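Local coordinates for pyocin-S2 (Pseudomonas aeruginosa, PDB 4QKO), which kills sensitive bacteria by breaking down their chromosomal DNA through its C-terminal HNH nuclease domain, captured here bound to its immunity protein, at residues G82-R87 with I96-H101. Sequence-based numbering, arbitrary orientation.
With MG (magnesium ion), chain O.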
loop_
_atom_site.group_PDB
_atom_site.type_symbol
_atom_site.label_atom_id
_atom_site.label_comp_id
_atom_site.label_asym_id
_atom_site.label_seq_id
_atom_site.Cartn_x
_atom_site.Cartn_y
_atom_site.Cartn_z
ATOM N N GLY B 82 0.432 -5.036 6.298
ATOM C CA GLY B 82 1.113 -4.670 5.035
ATOM C C GLY B 82 1.068 -3.149 4.847
ATOM O O GLY B 82 0.174 -2.521 5.315
ATOM N N ALA B 83 2.082 -2.580 4.207
ATOM C CA ALA B 83 2.085 -1.179 3.826
ATOM C C ALA B 83 1.075 -0.967 2.715
ATOM O O ALA B 83 0.908 -1.813 1.864
ATOM C CB ALA B 83 3.463 -0.771 3.303
ATOM N N PRO B 84 0.535 0.253 2.613
ATOM C CA PRO B 84 -0.362 0.545 1.541
ATOM C C PRO B 84 0.365 0.643 0.230
ATOM O O PRO B 84 1.547 1.014 0.162
ATOM C CB PRO B 84 -0.937 1.898 1.900
ATOM C CG PRO B 84 0.030 2.498 2.876
ATOM C CD PRO B 84 0.751 1.384 3.526
ATOM N N TYR B 85 -0.394 0.370 -0.818
ATOM C CA TYR B 85 0.074 0.662 -2.179
ATOM C C TYR B 85 0.068 2.182 -2.462
ATOM O O TYR B 85 -0.806 2.915 -1.962
ATOM C CB TYR B 85 -0.825 -0.058 -3.243
ATOM C CG TYR B 85 -0.682 -1.576 -3.213
ATOM C CD1 TYR B 85 -1.448 -2.352 -2.306
ATOM C CD2 TYR B 85 0.200 -2.211 -3.984
ATOM C CE1 TYR B 85 -1.335 -3.730 -2.267
ATOM C CE2 TYR B 85 0.311 -3.583 -3.992
ATOM C CZ TYR B 85 -0.437 -4.347 -3.098
ATOM O OH TYR B 85 -0.315 -5.733 -3.052
ATOM N N VAL B 86 1.111 2.682 -3.155
ATOM C CA VAL B 86 1.114 4.069 -3.588
ATOM C C VAL B 86 0.334 4.255 -4.895
ATOM O O VAL B 86 -0.068 3.311 -5.599
ATOM C CB VAL B 86 2.525 4.691 -3.703
ATOM C CG1 VAL B 86 3.233 4.538 -2.367
ATOM C CG2 VAL B 86 3.332 3.993 -4.799
ATOM N N ARG B 87 0.073 5.487 -5.166
ATOM C CA ARG B 87 -0.535 5.891 -6.437
ATOM C C ARG B 87 0.355 5.468 -7.570
ATOM O O ARG B 87 1.580 5.431 -7.435
ATOM C CB ARG B 87 -0.751 7.391 -6.480
ATOM C CG ARG B 87 -1.876 7.881 -5.597
ATOM C CD ARG B 87 -1.801 9.397 -5.466
ATOM N NE ARG B 87 -2.900 9.882 -4.616
ATOM C CZ ARG B 87 -4.149 10.048 -5.026
ATOM N NH1 ARG B 87 -4.520 9.865 -6.295
ATOM N NH2 ARG B 87 -5.063 10.423 -4.136
ATOM N N ILE B 96 5.981 -0.668 -5.296
ATOM C CA ILE B 96 4.660 -0.162 -5.410
ATOM C C ILE B 96 4.002 0.157 -4.043
ATOM O O ILE B 96 2.879 0.519 -4.016
ATOM C CB ILE B 96 3.761 -1.081 -6.338
ATOM C CG1 ILE B 96 3.571 -2.472 -5.748
ATOM C CG2 ILE B 96 4.448 -1.237 -7.703
ATOM C CD1 ILE B 96 2.548 -3.302 -6.496
ATOM N N LYS B 97 4.760 0.094 -2.951
ATOM C CA LYS B 97 4.253 0.330 -1.596
ATOM C C LYS B 97 5.046 1.433 -0.896
ATOM O O LYS B 97 6.201 1.718 -1.263
ATOM C CB LYS B 97 4.299 -0.959 -0.785
ATOM C CG LYS B 97 3.094 -1.770 -1.129
ATOM C CD LYS B 97 3.213 -3.142 -0.607
ATOM C CE LYS B 97 1.868 -3.837 -0.668
ATOM N NZ LYS B 97 1.575 -4.357 0.681
ATOM N N ILE B 98 4.393 2.099 0.035
ATOM C CA ILE B 98 5.041 3.036 0.918
ATOM C C ILE B 98 6.207 2.322 1.647
ATOM O O ILE B 98 6.083 1.151 2.175
ATOM C CB ILE B 98 4.080 3.610 1.954
ATOM C CG1 ILE B 98 3.010 4.588 1.370
ATOM C CG2 ILE B 98 4.821 4.339 3.032
ATOM C CD1 ILE B 98 3.547 5.932 0.873
ATOM N N GLU B 99 7.327 3.032 1.707
ATOM C CA GLU B 99 8.534 2.557 2.383
ATOM C C GLU B 99 8.902 3.450 3.559
ATOM O O GLU B 99 8.721 4.632 3.521
ATOM C CB GLU B 99 9.727 2.454 1.404
ATOM C CG GLU B 99 9.446 1.485 0.244
ATOM C CD GLU B 99 10.445 1.572 -0.944
ATOM O OE1 GLU B 99 11.387 2.393 -0.894
ATOM O OE2 GLU B 99 10.278 0.828 -1.949
ATOM N N ILE B 100 9.485 2.859 4.603
ATOM C CA ILE B 100 9.999 3.606 5.754
ATOM C C ILE B 100 11.519 3.655 5.681
ATOM O O ILE B 100 12.147 2.581 5.610
ATOM C CB ILE B 100 9.525 2.916 7.035
ATOM C CG1 ILE B 100 8.021 3.095 7.126
ATOM C CG2 ILE B 100 10.137 3.532 8.283
ATOM C CD1 ILE B 100 7.353 2.316 8.226
ATOM N N HIS B 101 12.060 4.886 5.625
ATOM C CA HIS B 101 13.510 5.245 5.409
ATOM C C HIS B 101 14.000 5.879 6.721
ATOM O O HIS B 101 13.209 6.525 7.428
ATOM C CB HIS B 101 13.590 6.229 4.188
ATOM C CG HIS B 101 14.707 7.283 4.164
ATOM N ND1 HIS B 101 15.852 7.163 3.384
ATOM C CD2 HIS B 101 14.753 8.549 4.664
ATOM C CE1 HIS B 101 16.591 8.258 3.497
ATOM N NE2 HIS B 101 15.942 9.119 4.260
HETATM MG MG MG O . 16.094 5.072 2.783
HETATM O O HOH W 1 16.601 4.082 4.587
#
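Lys-97 lies across Tyr-85 at a single beta bridge, where residues 82-87 meet residues 96-98. Two backbone bonds flank this antiparallel non-hydrogen-bonded pair: Ile-98 N to Pro-84 O (3.0 Å) and Val-86 N to Ile-96 O (2.9 Å). Lacking an N-H, Pro-84 takes part through its carbonyl. Followed outward, Lys-97 CB lies 3.5 Å from Pro-84 O and also reaches the methyl of Ala-83. CG, anti to its own carbonyl carbon (chi1 -82°), keeps close to Pro-84 O, and CD passes Ala-83 O. Lys-97 CE sits over one face of the Tyr-85 ring, displaced toward the rim and 3.4 Å from Tyr-85 CZ, a CH-pi contact. There the chain bends (chi4 -127°), and Lys-97 NZ donates to Ala-83 O at 2.9 Å, in the carbonyl plane, while making an off-centre cation-pi contact with the ring. Lysine suits this place because its methylenes can lie on an aromatic face while its amine still reaches a carbonyl and an acid. At the ring edge, in plane, Ile-96 CD1 approaches Tyr-85 CE2 to 3.4 Å. Ile-98 CD1 meets Val-86 CG1 at 3.5 Å and Ile-98 CG1 touches Pro-84 CG; Trp-57 of helix 49-62 packs against Pro-84 and Ile-98. The loop thus joins the lead-in to strand 99-102 of the HNH (His-Me finger) nuclease, whose His-101 and His-126 bind magnesium. Tyr-85 OH hydrogen-bonds His-34 of the immunity protein. Carbonyl and ring position the lysine amine, whose salt bridge to Glu-31 of the immunity protein probably favours the protonated form.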